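PDB 5KAK: NIPSNAP domain-containing protein from Burkholderia xenovorans, which is of unknown function but belongs to the NipSnap family and folds as a small alpha-beta domain of the dimeric alpha/beta-barrel type. Local coordinates for residues I15-P20 against L56-H61; R24-H29 against Q93-R98; A36-V41 against P82-Y87. One frame throughout, in Å; residues are numbered along the deposited sequence.

Contact 1. Residues I15-P20 against L56-H61; sequences IYDLRP and LNQVVH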
ATOM      1  N   ILE E  15      -0.462  12.378  10.339  1.00 11.35           N
ATOM      2  CA  ILE E  15      -0.813  12.439   8.924  1.00 10.84           C
ATOM      3  C   ILE E  15      -2.282  12.048   8.812  1.00 12.03           C
ATOM      4  O   ILE E  15      -2.635  10.891   9.077  1.00 10.78           O
ATOM      5  CB  ILE E  15       0.068  11.500   8.085  1.00 10.98           C
ATOM      6  CG1 ILE E  15       1.565  11.804   8.282  1.00 11.67           C
ATOM      7  CG2 ILE E  15      -0.355  11.546   6.636  1.00 11.59           C
ATOM      8  CD1 ILE E  15       2.479  10.709   7.726  1.00 17.26           C
ATOM      9  N   TYR E  16      -3.147  13.009   8.469  1.00 12.50           N
ATOM     10  CA  TYR E  16      -4.571  12.736   8.323  1.00 15.03           C
ATOM     11  C   TYR E  16      -4.977  12.800   6.862  1.00 11.19           C
ATOM     12  O   TYR E  16      -4.689  13.784   6.166  1.00 11.80           O
ATOM     13  CB  TYR E  16      -5.433  13.725   9.102  1.00 10.78           C
ATOM     14  CG  TYR E  16      -5.201  13.844  10.584  1.00 11.17           C
ATOM     15  CD1 TYR E  16      -4.506  12.871  11.311  1.00 10.76           C
ATOM     16  CD2 TYR E  16      -5.724  14.919  11.260  1.00 14.66           C
ATOM     17  CE1 TYR E  16      -4.326  13.013  12.676  1.00 11.46           C
ATOM     18  CE2 TYR E  16      -5.558  15.066  12.608  1.00 14.27           C
ATOM     19  CZ  TYR E  16      -4.854  14.120  13.317  1.00 17.10           C
ATOM     20  OH  TYR E  16      -4.711  14.327  14.674  1.00 14.77           O
ATOM     21  N   ASP E  17      -5.640  11.754   6.396  1.00  9.16           N
ATOM     22  CA  ASP E  17      -6.253  11.789   5.080  1.00  9.00           C
ATOM     23  C   ASP E  17      -7.698  12.242   5.233  1.00  9.74           C
ATOM     24  O   ASP E  17      -8.426  11.717   6.072  1.00 13.98           O
ATOM     25  CB  ASP E  17      -6.179  10.428   4.411  1.00 13.11           C
ATOM     26  CG  ASP E  17      -4.754   9.973   4.186  1.00 14.51           C
ATOM     27  OD1 ASP E  17      -3.998  10.705   3.518  1.00 15.83           O
ATOM     28  OD2 ASP E  17      -4.389   8.899   4.702  1.00 14.31           O
ATOM     29  N   LEU E  18      -8.100  13.209   4.417  1.00 10.51           N
ATOM     30  CA  LEU E  18      -9.394  13.865   4.534  1.00  9.07           C
ATOM     31  C   LEU E  18     -10.314  13.476   3.386  1.00 10.52           C
ATOM     32  O   LEU E  18      -9.870  12.971   2.355  1.00 12.85           O
ATOM     33  CB  LEU E  18      -9.219  15.390   4.550  1.00  9.41           C
ATOM     34  CG  LEU E  18      -8.284  15.865   5.663  1.00 10.10           C
ATOM     35  CD1 LEU E  18      -8.110  17.367   5.632  1.00 10.33           C
ATOM     36  CD2 LEU E  18      -8.869  15.442   6.981  1.00 11.55           C
ATOM     37  N   ARG E  19     -11.612  13.756   3.576  1.00 12.79           N
ATOM     38  CA  ARG E  19     -12.595  13.701   2.504  1.00 13.91           C
ATOM     39  C   ARG E  19     -12.072  14.529   1.331  1.00 16.85           C
ATOM     40  O   ARG E  19     -11.377  15.532   1.545  1.00 13.23           O
ATOM     41  CB  ARG E  19     -13.934  14.239   3.035  1.00 15.34           C
ATOM     42  CG  ARG E  19     -15.016  14.482   2.007  1.00 30.47           C
ATOM     43  CD  ARG E  19     -16.241  15.084   2.675  1.00 27.90           C
ATOM     44  NE  ARG E  19     -16.115  16.522   2.922  1.00 28.89           N
ATOM     45  CZ  ARG E  19     -16.915  17.203   3.741  1.00 35.73           C
ATOM     46  NH1 ARG E  19     -17.875  16.567   4.400  1.00 34.88           N
ATOM     47  NH2 ARG E  19     -16.756  18.514   3.910  1.00 30.29           N
ATOM     48  N   PRO E  20     -12.343  14.147   0.082  1.00 20.32           N
ATOM     49  CA  PRO E  20     -11.837  14.943  -1.043  1.00 15.08           C
ATOM     50  C   PRO E  20     -12.221  16.419  -0.951  1.00 15.96           C
ATOM     51  O   PRO E  20     -13.378  16.778  -0.683  1.00 17.27           O
ATOM     52  CB  PRO E  20     -12.470  14.265  -2.259  1.00 18.37           C
ATOM     53  CG  PRO E  20     -12.579  12.809  -1.832  1.00 18.08           C
ATOM     54  CD  PRO E  20     -12.955  12.879  -0.368  1.00 15.61           C
ATOM     55  N   LEU E  56      -3.039  13.599  -2.068  1.00 11.85           N
ATOM     56  CA  LEU E  56      -3.811  14.821  -1.919  1.00 10.77           C
ATOM     57  C   LEU E  56      -4.871  14.668  -0.822  1.00 11.55           C
ATOM     58  O   LEU E  56      -5.142  13.570  -0.326  1.00 13.26           O
ATOM     59  CB  LEU E  56      -4.441  15.178  -3.264  1.00 11.85           C
ATOM     60  CG  LEU E  56      -3.403  15.529  -4.334  1.00 11.65           C
ATOM     61  CD1 LEU E  56      -4.035  15.573  -5.716  1.00 13.95           C
ATOM     62  CD2 LEU E  56      -2.751  16.872  -3.973  1.00 13.98           C
ATOM     63  N   ASN E  57      -5.479  15.794  -0.443  1.00 15.22           N
ATOM     64  CA  ASN E  57      -6.461  15.829   0.646  1.00 11.89           C
ATOM     65  C   ASN E  57      -5.847  15.303   1.936  1.00 11.00           C
ATOM     66  O   ASN E  57      -6.449  14.502   2.652  1.00 14.94           O
ATOM     67  CB  ASN E  57      -7.721  15.036   0.292  1.00 19.88           C
ATOM     68  CG  ASN E  57      -8.275  15.406  -1.064  1.00 18.24           C
ATOM     69  OD1 ASN E  57      -8.491  16.581  -1.360  1.00 17.18           O
ATOM     70  ND2 ASN E  57      -8.500  14.403  -1.903  1.00 16.71           N
ATOM     71  N   GLN E  58      -4.631  15.737   2.225  1.00 12.76           N
ATOM     72  CA  GLN E  58      -3.867  15.173   3.330  1.00 14.60           C
ATOM     73  C   GLN E  58      -3.298  16.321   4.134  1.00 10.90           C
ATOM     74  O   GLN E  58      -2.753  17.277   3.565  1.00 13.97           O
ATOM     75  CB  GLN E  58      -2.740  14.243   2.840  1.00 13.63           C
ATOM     76  CG  GLN E  58      -1.980  13.563   3.964  1.00 12.23           C
ATOM     77  CD  GLN E  58      -0.846  12.680   3.463  1.00 10.72           C
ATOM     78  OE1 GLN E  58       0.256  13.165   3.203  1.00 14.55           O
ATOM     79  NE2 GLN E  58      -1.104  11.373   3.366  1.00 12.54           N
ATOM     80  N   VAL E  59      -3.434  16.241   5.449  1.00  8.91           N
ATOM     81  CA  VAL E  59      -2.824  17.225   6.324  1.00 10.17           C
ATOM     82  C   VAL E  59      -1.714  16.531   7.095  1.00 10.59           C
ATOM     83  O   VAL E  59      -1.842  15.363   7.502  1.00 10.18           O
ATOM     84  CB  VAL E  59      -3.840  17.914   7.264  1.00 14.16           C
ATOM     85  CG1 VAL E  59      -4.782  18.793   6.471  1.00 18.69           C
ATOM     86  CG2 VAL E  59      -4.626  16.912   8.040  1.00 17.55           C
ATOM     87  N   VAL E  60      -0.615  17.252   7.268  1.00  8.67           N
ATOM     88  CA  VAL E  60       0.601  16.741   7.886  1.00  9.12           C
ATOM     89  C   VAL E  60       1.022  17.732   8.961  1.00 14.77           C
ATOM     90  O   VAL E  60       1.266  18.902   8.656  1.00 15.32           O
ATOM     91  CB  VAL E  60       1.723  16.556   6.852  1.00 13.43           C
ATOM     92  CG1 VAL E  60       3.030  16.150   7.526  1.00 14.60           C
ATOM     93  CG2 VAL E  60       1.330  15.542   5.811  1.00 13.99           C
ATOM     94  N   HIS E  61       1.112  17.273  10.217  1.00 13.16           N
ATOM     95  CA  HIS E  61       1.513  18.191  11.282  1.00  9.17           C
ATOM     96  C   HIS E  61       2.529  17.526  12.203  1.00 12.16           C
ATOM     97  O   HIS E  61       2.432  16.333  12.506  1.00 12.27           O
ATOM     98  CB  HIS E  61       0.288  18.770  12.083  1.00  9.43           C
ATOM     99  CG  HIS E  61      -0.803  17.789  12.399  1.00 14.32           C
ATOM    100  ND1 HIS E  61      -1.189  17.501  13.691  1.00 15.92           N
ATOM    101  CD2 HIS E  61      -1.634  17.082  11.595  1.00 13.39           C
ATOM    102  CE1 HIS E  61      -2.186  16.633  13.672  1.00 16.22           C
ATOM    103  NE2 HIS E  61      -2.480  16.368  12.411  1.00 15.59           N
TER
HETATM  104  O   HOH W   1      -5.135  11.277   1.174  1.00 25.99           O
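Strands 10-18 and 58-65 are the two inner neighbours of the four-stranded antiparallel sheet, and Y16 and V59 form a hydrogen-bonded pair between them. Y16 N donates to V59 O, and V59 N returns the bond to Y16 O, both at 2.9 Å. I15 with V60 and D17 with Q58 are non-hydrogen-bonded pairs. At the strand end, L18 N reaches N57 O at 2.7 Å.

On the face of Y16 and V59, Y16 CB packs on V59 CG2 at 3.5 Å. The L18 and V59 side chains cross at about a right angle, L18 CD1 3.7 Å from V59 CG1. H61 turns its edge to the Y16 ring, NE2 leading, 3.3 Å from Y16 CE2. The ring planes stand at 80°, a T-shaped stack. H61 ND1 bonds to W63 NE1. F26 of helix 23-42 touches Y16, L18 and V59.

On the other face, Q58 NE2 donates to D17 OD1 at 3.0 Å, on the syn side of the carboxylate. The extended Q58 chain, with CG anti to the backbone N (chi1 -176°), carries the amide alongside D17. I15 CG2 packs against the same amide, 3.4 Å from Q58 NE2. Q58 OE1 is held by K102 of a neighbouring subunit.

A sheet that packs on F26 of helix 23-42 and also meets a neighbouring subunit is as in dimeric alpha/beta-barrel proteins.

Contact 2. Residues R24-H29 against Q93-R98; sequences REFAQH and QPLLVR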
ATOM      1  N   ARG E  24      -9.437  22.558   2.777  1.00 17.69           N
ATOM      2  CA  ARG E  24      -9.734  23.982   2.907  1.00 18.97           C
ATOM      3  C   ARG E  24     -10.552  24.252   4.167  1.00 22.29           C
ATOM      4  O   ARG E  24     -10.202  25.119   4.979  1.00 16.97           O
ATOM      5  CB  ARG E  24     -10.468  24.487   1.658  1.00 20.43           C
ATOM      6  N   GLU E  25     -11.634  23.495   4.357  1.00 18.51           N
ATOM      7  CA  GLU E  25     -12.439  23.648   5.561  1.00 18.16           C
ATOM      8  C   GLU E  25     -11.651  23.286   6.811  1.00 15.57           C
ATOM      9  O   GLU E  25     -11.783  23.956   7.847  1.00 19.39           O
ATOM     10  CB  GLU E  25     -13.693  22.789   5.478  1.00 20.73           C
ATOM     11  CG  GLU E  25     -14.709  23.176   6.534  1.00 30.24           C
ATOM     12  CD  GLU E  25     -15.934  22.299   6.529  1.00 31.57           C
ATOM     13  OE1 GLU E  25     -16.332  21.835   5.437  1.00 29.08           O
ATOM     14  OE2 GLU E  25     -16.499  22.077   7.622  1.00 37.75           O
ATOM     15  N   PHE E  26     -10.866  22.203   6.744  1.00 13.71           N
ATOM     16  CA  PHE E  26     -10.012  21.796   7.858  1.00 12.89           C
ATOM     17  C   PHE E  26      -9.112  22.951   8.293  1.00 17.71           C
ATOM     18  O   PHE E  26      -9.090  23.335   9.474  1.00 14.94           O
ATOM     19  CB  PHE E  26      -9.193  20.566   7.438  1.00 14.05           C
ATOM     20  CG  PHE E  26      -8.401  19.930   8.552  1.00 12.49           C
ATOM     21  CD1 PHE E  26      -7.233  20.507   8.996  1.00 11.67           C
ATOM     22  CD2 PHE E  26      -8.810  18.724   9.129  1.00 11.96           C
ATOM     23  CE1 PHE E  26      -6.497  19.928  10.004  1.00 12.42           C
ATOM     24  CE2 PHE E  26      -8.078  18.135  10.132  1.00 14.06           C
ATOM     25  CZ  PHE E  26      -6.918  18.729  10.574  1.00 15.71           C
ATOM     26  N   ALA E  27      -8.406  23.554   7.332  1.00 17.16           N
ATOM     27  CA  ALA E  27      -7.545  24.699   7.619  1.00 16.79           C
ATOM     28  C   ALA E  27      -8.336  25.871   8.180  1.00 18.74           C
ATOM     29  O   ALA E  27      -7.884  26.542   9.116  1.00 18.79           O
ATOM     30  CB  ALA E  27      -6.803  25.123   6.350  1.00 18.61           C
ATOM     31  N   GLN E  28      -9.506  26.155   7.603  1.00 15.56           N
ATOM     32  CA  GLN E  28     -10.351  27.222   8.120  1.00 18.95           C
ATOM     33  C   GLN E  28     -10.696  26.984   9.581  1.00 20.68           C
ATOM     34  O   GLN E  28     -10.632  27.902  10.405  1.00 18.49           O
ATOM     35  CB  GLN E  28     -11.626  27.337   7.284  1.00 20.36           C
ATOM     36  CG  GLN E  28     -11.440  28.045   5.951  1.00 28.76           C
ATOM     37  CD  GLN E  28     -12.759  28.227   5.206  1.00 41.41           C
ATOM     38  OE1 GLN E  28     -13.737  27.517   5.462  1.00 37.90           O
ATOM     39  NE2 GLN E  28     -12.790  29.185   4.279  1.00 45.27           N
ATOM     40  N   HIS E  29     -11.093  25.757   9.924  1.00 17.73           N
ATOM     41  CA  HIS E  29     -11.519  25.507  11.295  1.00 16.94           C
ATOM     42  C   HIS E  29     -10.360  25.702  12.257  1.00 15.93           C
ATOM     43  O   HIS E  29     -10.534  26.273  13.341  1.00 17.93           O
ATOM     44  CB  HIS E  29     -12.093  24.097  11.429  1.00 17.29           C
ATOM     45  CG  HIS E  29     -13.465  23.942  10.841  1.00 20.74           C
ATOM     46  ND1 HIS E  29     -14.535  24.717  11.229  1.00 24.64           N
ATOM     47  CD2 HIS E  29     -13.938  23.090   9.902  1.00 21.22           C
ATOM     48  CE1 HIS E  29     -15.608  24.354  10.548  1.00 26.30           C
ATOM     49  NE2 HIS E  29     -15.270  23.368   9.737  1.00 21.73           N
ATOM     50  N   GLN E  93     -14.161  15.985  12.863  1.00 15.85           N
ATOM     51  CA  GLN E  93     -14.617  14.606  12.707  1.00 18.01           C
ATOM     52  C   GLN E  93     -15.273  14.320  11.360  1.00 15.99           C
ATOM     53  O   GLN E  93     -14.929  13.297  10.743  1.00 16.76           O
ATOM     54  CB  GLN E  93     -15.567  14.274  13.869  1.00 21.43           C
ATOM     55  CG  GLN E  93     -16.213  12.924  13.757  1.00 23.90           C
ATOM     56  CD  GLN E  93     -15.217  11.814  13.965  1.00 27.72           C
ATOM     57  OE1 GLN E  93     -14.319  11.933  14.795  1.00 32.28           O
ATOM     58  NE2 GLN E  93     -15.356  10.733  13.203  1.00 21.47           N
ATOM     59  N   PRO E  94     -16.191  15.149  10.842  1.00 17.12           N
ATOM     60  CA  PRO E  94     -16.815  14.837   9.544  1.00 17.74           C
ATOM     61  C   PRO E  94     -15.869  14.892   8.352  1.00 12.19           C
ATOM     62  O   PRO E  94     -16.248  14.415   7.268  1.00 17.37           O
ATOM     63  CB  PRO E  94     -17.906  15.902   9.411  1.00 22.91           C
ATOM     64  CG  PRO E  94     -18.131  16.401  10.807  1.00 21.63           C
ATOM     65  CD  PRO E  94     -16.809  16.338  11.462  1.00 18.64           C
ATOM     66  N   LEU E  95     -14.671  15.448   8.501  1.00 12.99           N
ATOM     67  CA  LEU E  95     -13.739  15.568   7.391  1.00 12.59           C
ATOM     68  C   LEU E  95     -12.714  14.454   7.369  1.00 12.65           C
ATOM     69  O   LEU E  95     -11.987  14.331   6.375  1.00 11.70           O
ATOM     70  CB  LEU E  95     -13.006  16.915   7.438  1.00 12.66           C
ATOM     71  CG  LEU E  95     -13.828  18.191   7.604  1.00 15.06           C
ATOM     72  CD1 LEU E  95     -12.933  19.388   7.931  1.00 19.84           C
ATOM     73  CD2 LEU E  95     -14.622  18.466   6.339  1.00 16.81           C
ATOM     74  N   LEU E  96     -12.662  13.635   8.422  1.00 11.21           N
ATOM     75  CA  LEU E  96     -11.622  12.620   8.569  1.00 11.02           C
ATOM     76  C   LEU E  96     -11.973  11.340   7.821  1.00 11.60           C
ATOM     77  O   LEU E  96     -13.136  10.922   7.775  1.00 13.18           O
ATOM     78  CB  LEU E  96     -11.414  12.306  10.048  1.00 14.07           C
ATOM     79  CG  LEU E  96     -10.998  13.493  10.907  1.00 19.29           C
ATOM     80  CD1 LEU E  96     -10.992  13.112  12.387  1.00 24.12           C
ATOM     81  CD2 LEU E  96      -9.627  13.943  10.468  1.00 20.21           C
ATOM     82  N   VAL E  97     -10.958  10.754   7.184  1.00 11.73           N
ATOM     83  CA  VAL E  97     -11.060   9.444   6.551  1.00 11.86           C
ATOM     84  C   VAL E  97     -10.093   8.448   7.175  1.00 12.21           C
ATOM     85  O   VAL E  97     -10.468   7.299   7.459  1.00 13.22           O
ATOM     86  CB  VAL E  97     -10.831   9.542   5.023  1.00 12.27           C
ATOM     87  CG1 VAL E  97     -10.679   8.166   4.412  1.00 16.88           C
ATOM     88  CG2 VAL E  97     -11.970  10.308   4.350  1.00 14.01           C
ATOM     89  N   ARG E  98      -8.857   8.867   7.417  1.00 12.61           N
ATOM     90  CA  ARG E  98      -7.818   7.975   7.922  1.00 15.03           C
ATOM     91  C   ARG E  98      -6.790   8.792   8.681  1.00 17.56           C
ATOM     92  O   ARG E  98      -6.480   9.924   8.290  1.00 12.29           O
ATOM     93  CB  ARG E  98      -7.162   7.225   6.759  1.00 18.94           C
ATOM     94  CG  ARG E  98      -6.003   6.321   7.118  1.00 22.08           C
ATOM     95  CD  ARG E  98      -5.468   5.672   5.851  1.00 22.36           C
ATOM     96  NE  ARG E  98      -6.529   4.974   5.124  1.00 29.66           N
ATOM     97  CZ  ARG E  98      -7.160   5.453   4.052  1.00 40.86           C
ATOM     98  NH1 ARG E  98      -6.840   6.644   3.556  1.00 40.33           N
ATOM     99  NH2 ARG E  98      -8.119   4.743   3.479  1.00 41.64           N
TER
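L95 puts its two methyl groups against the first turns of helix 23-42, and this is the close part of the contact. CD1 comes over the backbone of F26, with L95 CD1 3.7 Å from F26 N. The same methyl lies 4.0 Å from F26 CB. The F26 ring extends past L95 to L96, whose CD2 lies near the ring plane, 4.5 Å from F26 CE2. That touch is loose, but F26 is buried: it also stacks with F30 and packs on Y16, L18 and I92.

Residues 93-95 form a short 3-10 turn between helix 82-92 and strand 96-106. The contact lies where that helix leads into the strand, which is outermost of the sheet within this chain. V97 and R98 both face D17 in a classic beta bulge.

The side of E25 and H29 is partly exposed, and L95 touches it only sparsely. The side chains of L95 and E25 cross at about a right angle, with L95 CD2 3.9 Å from E25 OE1. One turn on, H29 NE2 donates to E25 OE2 at 2.8 Å. The bond uses the anti lone pair of the carboxylate and lies near the imidazole plane. It ties the two side chains together on one side of the helix. The edge of the H29 ring approaches L95 CD1 only distantly, H29 CD2 being 4.3 Å away. E25 OE1 also makes a long, weak ion pair with R19.

Contact 3. Residues A36-V41 against P82-Y87; sequences AIQRPV and PEWQEY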
ATOM      1  N   ALA E  36      -5.989  27.712  18.434  1.00 16.90           N
ATOM      2  CA  ALA E  36      -5.974  28.449  19.692  1.00 17.69           C
ATOM      3  C   ALA E  36      -6.235  27.526  20.869  1.00 17.82           C
ATOM      4  O   ALA E  36      -5.804  27.813  21.991  1.00 19.24           O
ATOM      5  CB  ALA E  36      -7.017  29.566  19.663  1.00 21.24           C
ATOM      6  N   ILE E  37      -6.958  26.432  20.639  1.00 17.38           N
ATOM      7  CA  ILE E  37      -7.148  25.428  21.677  1.00 17.51           C
ATOM      8  C   ILE E  37      -5.913  24.548  21.796  1.00 17.18           C
ATOM      9  O   ILE E  37      -5.383  24.335  22.892  1.00 20.30           O
ATOM     10  CB  ILE E  37      -8.389  24.569  21.379  1.00 19.75           C
ATOM     11  CG1 ILE E  37      -9.636  25.421  21.229  1.00 17.75           C
ATOM     12  CG2 ILE E  37      -8.595  23.536  22.471  1.00 20.34           C
ATOM     13  CD1 ILE E  37     -10.815  24.634  20.713  1.00 28.87           C
ATOM     14  N   GLN E  38      -5.445  24.016  20.658  1.00 16.46           N
ATOM     15  CA  GLN E  38      -4.522  22.890  20.690  1.00 16.13           C
ATOM     16  C   GLN E  38      -3.079  23.318  20.917  1.00 20.52           C
ATOM     17  O   GLN E  38      -2.367  22.684  21.695  1.00 16.66           O
ATOM     18  CB  GLN E  38      -4.643  22.089  19.390  1.00 16.96           C
ATOM     19  CG  GLN E  38      -3.783  20.824  19.356  1.00 20.18           C
ATOM     20  CD  GLN E  38      -3.791  20.147  17.997  1.00 23.68           C
ATOM     21  OE1 GLN E  38      -3.882  20.809  16.966  1.00 18.64           O
ATOM     22  NE2 GLN E  38      -3.708  18.820  17.991  1.00 21.46           N
ATOM     23  N   ARG E  39      -2.629  24.385  20.263  1.00 19.09           N
ATOM     24  CA  ARG E  39      -1.218  24.746  20.359  0.51 16.61           C
ATOM     25  C   ARG E  39      -0.764  25.093  21.772  1.00 24.48           C
ATOM     26  O   ARG E  39       0.332  24.651  22.157  1.00 17.78           O
ATOM     27  CB  ARG E  39      -0.902  25.897  19.395  0.51 21.29           C
ATOM     28  CG  ARG E  39       0.580  26.274  19.382  0.51 21.75           C
ATOM     29  CD  ARG E  39       0.961  27.003  18.111  0.51 23.64           C
ATOM     30  NE  ARG E  39      -0.080  27.930  17.689  0.51 22.74           N
ATOM     31  CZ  ARG E  39      -0.039  28.636  16.563  0.51 21.09           C
ATOM     32  NH1 ARG E  39       0.999  28.529  15.749  0.51 20.86           N
ATOM     33  NH2 ARG E  39      -1.038  29.451  16.255  0.51 16.69           N
ATOM     34  N   PRO E  40      -1.512  25.847  22.586  1.00 24.55           N
ATOM     35  CA  PRO E  40      -0.998  26.138  23.935  1.00 19.05           C
ATOM     36  C   PRO E  40      -0.845  24.897  24.795  1.00 22.06           C
ATOM     37  O   PRO E  40       0.027  24.869  25.673  1.00 26.73           O
ATOM     38  CB  PRO E  40      -2.049  27.091  24.524  1.00 19.58           C
ATOM     39  CG  PRO E  40      -2.847  27.582  23.350  1.00 19.01           C
ATOM     40  CD  PRO E  40      -2.826  26.473  22.357  1.00 22.24           C
ATOM     41  N   VAL E  41      -1.680  23.882  24.587  1.00 18.71           N
ATOM     42  CA  VAL E  41      -1.613  22.676  25.405  1.00 18.97           C
ATOM     43  C   VAL E  41      -0.447  21.795  24.968  1.00 19.06           C
ATOM     44  O   VAL E  41       0.378  21.351  25.788  1.00 20.14           O
ATOM     45  CB  VAL E  41      -2.954  21.921  25.331  1.00 18.60           C
ATOM     46  CG1 VAL E  41      -2.932  20.689  26.206  1.00 20.15           C
ATOM     47  CG2 VAL E  41      -4.115  22.855  25.730  1.00 25.86           C
ATOM     48  N   PRO E  82     -13.110  19.479  27.488  1.00 21.54           N
ATOM     49  CA  PRO E  82     -14.411  19.463  26.798  1.00 20.73           C
ATOM     50  C   PRO E  82     -14.454  20.356  25.578  1.00 20.56           C
ATOM     51  O   PRO E  82     -15.136  20.017  24.606  1.00 22.72           O
ATOM     52  CB  PRO E  82     -15.382  19.947  27.879  1.00 27.47           C
ATOM     53  CG  PRO E  82     -14.706  19.616  29.164  1.00 27.02           C
ATOM     54  CD  PRO E  82     -13.242  19.786  28.920  1.00 24.46           C
ATOM     55  N   GLU E  83     -13.750  21.489  25.602  1.00 20.48           N
ATOM     56  CA  GLU E  83     -13.746  22.390  24.454  1.00 20.43           C
ATOM     57  C   GLU E  83     -13.109  21.726  23.246  1.00 20.09           C
ATOM     58  O   GLU E  83     -13.597  21.859  22.117  1.00 21.49           O
ATOM     59  CB  GLU E  83     -12.992  23.673  24.803  1.00 24.74           C
ATOM     60  CG  GLU E  83     -12.909  24.688  23.682  1.00 32.64           C
ATOM     61  CD  GLU E  83     -12.000  25.859  24.015  1.00 40.46           C
ATOM     62  OE1 GLU E  83     -11.039  25.676  24.798  1.00 41.75           O
ATOM     63  OE2 GLU E  83     -12.249  26.966  23.489  1.00 45.12           O
ATOM     64  N   TRP E  84     -12.011  21.016  23.467  1.00 19.84           N
ATOM     65  CA  TRP E  84     -11.360  20.310  22.373  1.00 19.57           C
ATOM     66  C   TRP E  84     -12.253  19.198  21.833  1.00 22.41           C
ATOM     67  O   TRP E  84     -12.434  19.075  20.617  1.00 21.03           O
ATOM     68  CB  TRP E  84     -10.024  19.747  22.845  1.00 19.43           C
ATOM     69  CG  TRP E  84      -9.316  18.930  21.795  1.00 19.49           C
ATOM     70  CD1 TRP E  84      -9.113  17.585  21.806  1.00 19.70           C
ATOM     71  CD2 TRP E  84      -8.735  19.415  20.583  1.00 21.61           C
ATOM     72  NE1 TRP E  84      -8.426  17.197  20.676  1.00 22.72           N
ATOM     73  CE2 TRP E  84      -8.179  18.304  19.910  1.00 18.91           C
ATOM     74  CE3 TRP E  84      -8.617  20.683  20.006  1.00 21.63           C
ATOM     75  CZ2 TRP E  84      -7.521  18.423  18.685  1.00 22.65           C
ATOM     76  CZ3 TRP E  84      -7.963  20.801  18.796  1.00 26.34           C
ATOM     77  CH2 TRP E  84      -7.426  19.680  18.142  1.00 24.16           C
ATOM     78  N   GLN E  85     -12.815  18.370  22.722  1.00 22.03           N
ATOM     79  CA  GLN E  85     -13.661  17.272  22.260  1.00 21.84           C
ATOM     80  C   GLN E  85     -14.817  17.793  21.416  1.00 20.31           C
ATOM     81  O   GLN E  85     -15.118  17.236  20.353  1.00 21.91           O
ATOM     82  CB  GLN E  85     -14.188  16.462  23.448  1.00 27.96           C
ATOM     83  CG  GLN E  85     -13.124  15.680  24.205  1.00 30.29           C
ATOM     84  CD  GLN E  85     -12.625  14.458  23.441  1.00 38.96           C
ATOM     85  OE1 GLN E  85     -13.232  14.031  22.457  1.00 41.43           O
ATOM     86  NE2 GLN E  85     -11.515  13.886  23.899  1.00 41.53           N
ATOM     87  N   GLU E  86     -15.455  18.881  21.856  1.00 20.48           N
ATOM     88  CA  GLU E  86     -16.571  19.435  21.092  1.00 25.43           C
ATOM     89  C   GLU E  86     -16.105  19.995  19.752  1.00 24.67           C
ATOM     90  O   GLU E  86     -16.757  19.778  18.725  1.00 23.88           O
ATOM     91  CB  GLU E  86     -17.289  20.512  21.909  1.00 22.78           C
ATOM     92  CG  GLU E  86     -18.316  21.310  21.119  1.00 24.43           C
ATOM     93  CD  GLU E  86     -19.480  20.461  20.634  1.00 26.33           C
ATOM     94  OE1 GLU E  86     -19.645  19.316  21.123  1.00 22.74           O
ATOM     95  OE2 GLU E  86     -20.234  20.949  19.764  1.00 29.71           O
ATOM     96  N   TYR E  87     -14.977  20.711  19.738  1.00 26.09           N
ATOM     97  CA  TYR E  87     -14.466  21.262  18.485  1.00 23.27           C
ATOM     98  C   TYR E  87     -14.193  20.162  17.463  1.00 24.59           C
ATOM     99  O   TYR E  87     -14.553  20.295  16.286  1.00 20.29           O
ATOM    100  CB  TYR E  87     -13.201  22.080  18.748  1.00 19.96           C
ATOM    101  CG  TYR E  87     -12.392  22.344  17.501  1.00 19.82           C
ATOM    102  CD1 TYR E  87     -12.711  23.387  16.655  1.00 20.14           C
ATOM    103  CD2 TYR E  87     -11.307  21.540  17.165  1.00 19.45           C
ATOM    104  CE1 TYR E  87     -11.987  23.624  15.511  1.00 20.08           C
ATOM    105  CE2 TYR E  87     -10.578  21.769  16.017  1.00 25.39           C
ATOM    106  CZ  TYR E  87     -10.921  22.809  15.193  1.00 19.66           C
ATOM    107  OH  TYR E  87     -10.192  23.047  14.055  1.00 22.71           O
TER
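I37 reaches from helix 23-42 toward helix 82-92 and meets three side chains there. Its CD1 touches the chain of E83, with I37 CD1 3.6 Å from E83 CG. The same methyl lies 4.0 Å from Y87 CB. The other branch, I37 CG2, packs on the indole of W84, 3.8 Å from W84 CE3. The side chains of I37 and E83 cross obliquely, and the E83 carboxylate lies beside I37 CG1.

Q38 adds a second contact to the indole. Q38 CB is 3.6 Å from W84 CZ3, and the amide carbon Q38 CD is 3.7 Å from W84 CH2. The amide and indole planes are 31° apart. Q38 CG is anti to the backbone N (chi1 -176°) and the chain runs on extended, following the six-membered ring of W84.

This is helix-to-helix packing within the helical layer of the alpha-beta domain. The two short axes run at 133° and pass 10.3 Å apart, a wide spacing bridged by long side chains. The contact is made of van der Waals packing.

Further out, F30, one of the earlier residues of helix 23-42, touches Q38 and W84 and meets the Y87 ring edge-to-face. L78 of helix 68-80 packs on both Q38 and W84. M81, just before helix 82-92, lies against I37. Around Y87, H29 and E33 add further contacts from helix 23-42.

How the contacts relate
Contact 1 lies within the sheet. It combines backbone hydrogen bonds with a ring stack and an amide-carboxylate bond. Contact 2 is only partly buried and joins the helical layer to the start of strand 96-106. It adjoins contact 1 directly: R19 N meets L95 O at 2.9 Å, a probable hydrogen bond, and F26 of contact 2 packs on Y16, L18 and V59 of contact 1. Contact 3 is mostly buried between helices, with E83 at its exposed margin, and depends on side-chain packing alone. It shares helix 23-42 with contact 2, and the two touch where Y87 OH approaches the backbone of H29. Contacts 1 and 3 do not touch; their centres are about 20 Å apart.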